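Transcription regulator PadR N-terminal domain-containing protein (Streptococcus mutans, PDB 3L9F) probably acts as a PadR-type transcription regulator, a dimer that would bind DNA through its winged-helix N-terminal domain. Local coordinates at residues L42-K47 with D57-Q62. Sequence-based numbering, arbitrary orientation.
Sequences LGILSK and DILQNQ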
loop_
_atom_site.group_PDB
_atom_site.type_symbol
_atom_site.label_atom_id
_atom_site.label_comp_id
_atom_site.label_asym_id
_atom_site.label_seq_id
_atom_site.Cartn_x
_atom_site.Cartn_y
_atom_site.Cartn_z
ATOM N N LEU A 42 14.320 5.966 -10.819
ATOM C CA LEU A 42 14.956 7.166 -11.358
ATOM C C LEU A 42 15.321 8.114 -10.232
ATOM O O LEU A 42 16.372 8.758 -10.274
ATOM C CB LEU A 42 14.043 7.877 -12.351
ATOM C CG LEU A 42 13.978 7.179 -13.699
ATOM C CD1 LEU A 42 12.979 7.914 -14.598
ATOM C CD2 LEU A 42 15.371 7.159 -14.315
ATOM N N GLY A 43 14.446 8.210 -9.237
ATOM C CA GLY A 43 14.746 8.993 -8.048
ATOM C C GLY A 43 16.017 8.529 -7.350
ATOM O O GLY A 43 16.886 9.344 -6.999
ATOM N N ILE A 44 16.130 7.218 -7.147
ATOM C CA ILE A 44 17.307 6.644 -6.504
ATOM C C ILE A 44 18.566 6.926 -7.312
ATOM O O ILE A 44 19.623 7.210 -6.748
ATOM C CB ILE A 44 17.151 5.127 -6.316
ATOM C CG1 ILE A 44 16.136 4.841 -5.214
ATOM C CG2 ILE A 44 18.483 4.485 -5.980
ATOM C CD1 ILE A 44 15.713 3.413 -5.147
ATOM N N LEU A 45 18.438 6.883 -8.636
ATOM C CA LEU A 45 19.581 7.115 -9.518
ATOM C C LEU A 45 19.806 8.590 -9.856
ATOM O O LEU A 45 20.704 8.918 -10.624
ATOM C CB LEU A 45 19.432 6.303 -10.807
ATOM C CG LEU A 45 19.526 4.794 -10.617
ATOM C CD1 LEU A 45 19.232 4.068 -11.922
ATOM C CD2 LEU A 45 20.920 4.436 -10.100
ATOM N N SER A 46 19.018 9.497 -9.290
ATOM C CA SER A 46 19.178 10.897 -9.684
ATOM C C SER A 46 20.556 11.451 -9.330
ATOM O O SER A 46 21.157 12.170 -10.124
ATOM C CB SER A 46 18.075 11.793 -9.104
ATOM O OG SER A 46 18.108 11.790 -7.690
ATOM N N LYS A 47 21.052 11.111 -8.143
ATOM C CA LYS A 47 22.272 11.730 -7.617
ATOM C C LYS A 47 23.550 10.899 -7.757
ATOM O O LYS A 47 24.649 11.444 -7.649
ATOM C CB LYS A 47 22.090 12.104 -6.143
ATOM C CG LYS A 47 21.098 13.222 -5.881
ATOM C CD LYS A 47 20.984 13.463 -4.381
ATOM C CE LYS A 47 19.902 14.476 -4.044
ATOM N NZ LYS A 47 19.813 14.709 -2.573
ATOM N N ASP A 57 19.274 -2.433 -2.013
ATOM C CA ASP A 57 19.442 -2.129 -0.597
ATOM C C ASP A 57 18.613 -0.889 -0.245
ATOM O O ASP A 57 17.871 -0.886 0.742
ATOM C CB ASP A 57 20.927 -1.901 -0.291
ATOM C CG ASP A 57 21.232 -1.801 1.197
ATOM O OD1 ASP A 57 20.316 -1.896 2.041
ATOM O OD2 ASP A 57 22.425 -1.634 1.517
ATOM N N ILE A 58 18.732 0.154 -1.064
ATOM C CA ILE A 58 17.987 1.389 -0.834
ATOM C C ILE A 58 16.486 1.126 -0.856
ATOM O O ILE A 58 15.776 1.529 0.052
ATOM C CB ILE A 58 18.333 2.457 -1.863
ATOM C CG1 ILE A 58 19.789 2.896 -1.647
ATOM C CG2 ILE A 58 17.373 3.653 -1.744
ATOM C CD1 ILE A 58 20.371 3.720 -2.760
ATOM N N LEU A 59 16.017 0.442 -1.894
ATOM C CA LEU A 59 14.581 0.206 -2.045
ATOM C C LEU A 59 14.030 -0.688 -0.936
ATOM O O LEU A 59 13.010 -0.356 -0.327
ATOM C CB LEU A 59 14.269 -0.384 -3.422
ATOM C CG LEU A 59 12.787 -0.493 -3.756
ATOM C CD1 LEU A 59 12.213 0.912 -3.941
ATOM C CD2 LEU A 59 12.607 -1.322 -5.011
ATOM N N GLN A 60 14.702 -1.806 -0.657
ATOM C CA GLN A 60 14.226 -2.730 0.376
ATOM C C GLN A 60 14.393 -2.208 1.793
ATOM O O GLN A 60 13.534 -2.431 2.637
ATOM C CB GLN A 60 14.923 -4.089 0.276
ATOM C CG GLN A 60 14.696 -4.808 -1.038
ATOM C CD GLN A 60 13.230 -5.117 -1.267
ATOM O OE1 GLN A 60 12.579 -5.743 -0.428
ATOM N NE2 GLN A 60 12.703 -4.681 -2.401
ATOM N N ASN A 61 15.501 -1.525 2.063
ATOM C CA ASN A 61 15.869 -1.230 3.447
ATOM C C ASN A 61 15.765 0.231 3.860
ATOM O O ASN A 61 15.689 0.534 5.048
ATOM C CB ASN A 61 17.272 -1.754 3.744
ATOM C CG ASN A 61 17.392 -3.249 3.525
ATOM O OD1 ASN A 61 18.337 -3.722 2.885
ATOM N ND2 ASN A 61 16.421 -4.003 4.032
ATOM N N GLN A 62 15.777 1.140 2.893
ATOM C CA GLN A 62 15.762 2.551 3.229
ATOM C C GLN A 62 14.427 3.205 2.907
ATOM O O GLN A 62 13.881 3.942 3.724
ATOM C CB GLN A 62 16.886 3.290 2.503
ATOM C CG GLN A 62 18.282 2.843 2.930
ATOM C CD GLN A 62 19.352 3.812 2.460
ATOM O OE1 GLN A 62 19.163 4.524 1.472
ATOM N NE2 GLN A 62 20.467 3.870 3.185
#
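In the winged-helix domain of this PadR-like protein, the C-terminal end of helix 37-44 packs on helix 52-62 through Ile44, which meets Ile58 and Leu59. No hydrogen bond joins the two segments; the contact is wholly apolar and small, burying 133 Å² in all, and the closest CA atoms, those of Ile44 and Ile58, stand 7.8 Å apart. The two isoleucines run past each other in opposite directions, so that each lays its branches along the other. At the leading end of Ile44, CD1 comes within 3.8 Å of CG2 of Ile58, and that same methyl also sits near CG1 of Ile44. On the other branch, CG2 of Ile44 meets CD1 of Ile58, again at 3.8 Å. Both residues set CG1 beside the backbone N and anti to the carbonyl carbon (chi1 -72° in Ile44 and -67° in Ile58), which leaves CG2 anti to N, and this shared shape pairs the ethyl branch of each with the CG2 methyl of the other. Beta-branched isoleucine suits such a place, since two arms leave CB and can grip a neighbour at two points. Leu59 adds a looser contact, its CB 4.4 Å from Ile44 CD1. Leu63 touches both isoleucines, and Leu59 reaches Met73, extending the apolar cluster. The carbonyl of Ile44 is taken by Arg50 NE, an arginine whose side chain also touches Ile58. One residue earlier, Gly43 O accepts two bonds from Ser46, a residue whose short hydroxyl can fold back onto a nearby carbonyl: the backbone N lies 3.1 Å from that oxygen, and OG, at 2.8 Å from Gly43 O, approaches tilted 19° from the carbonyl plane.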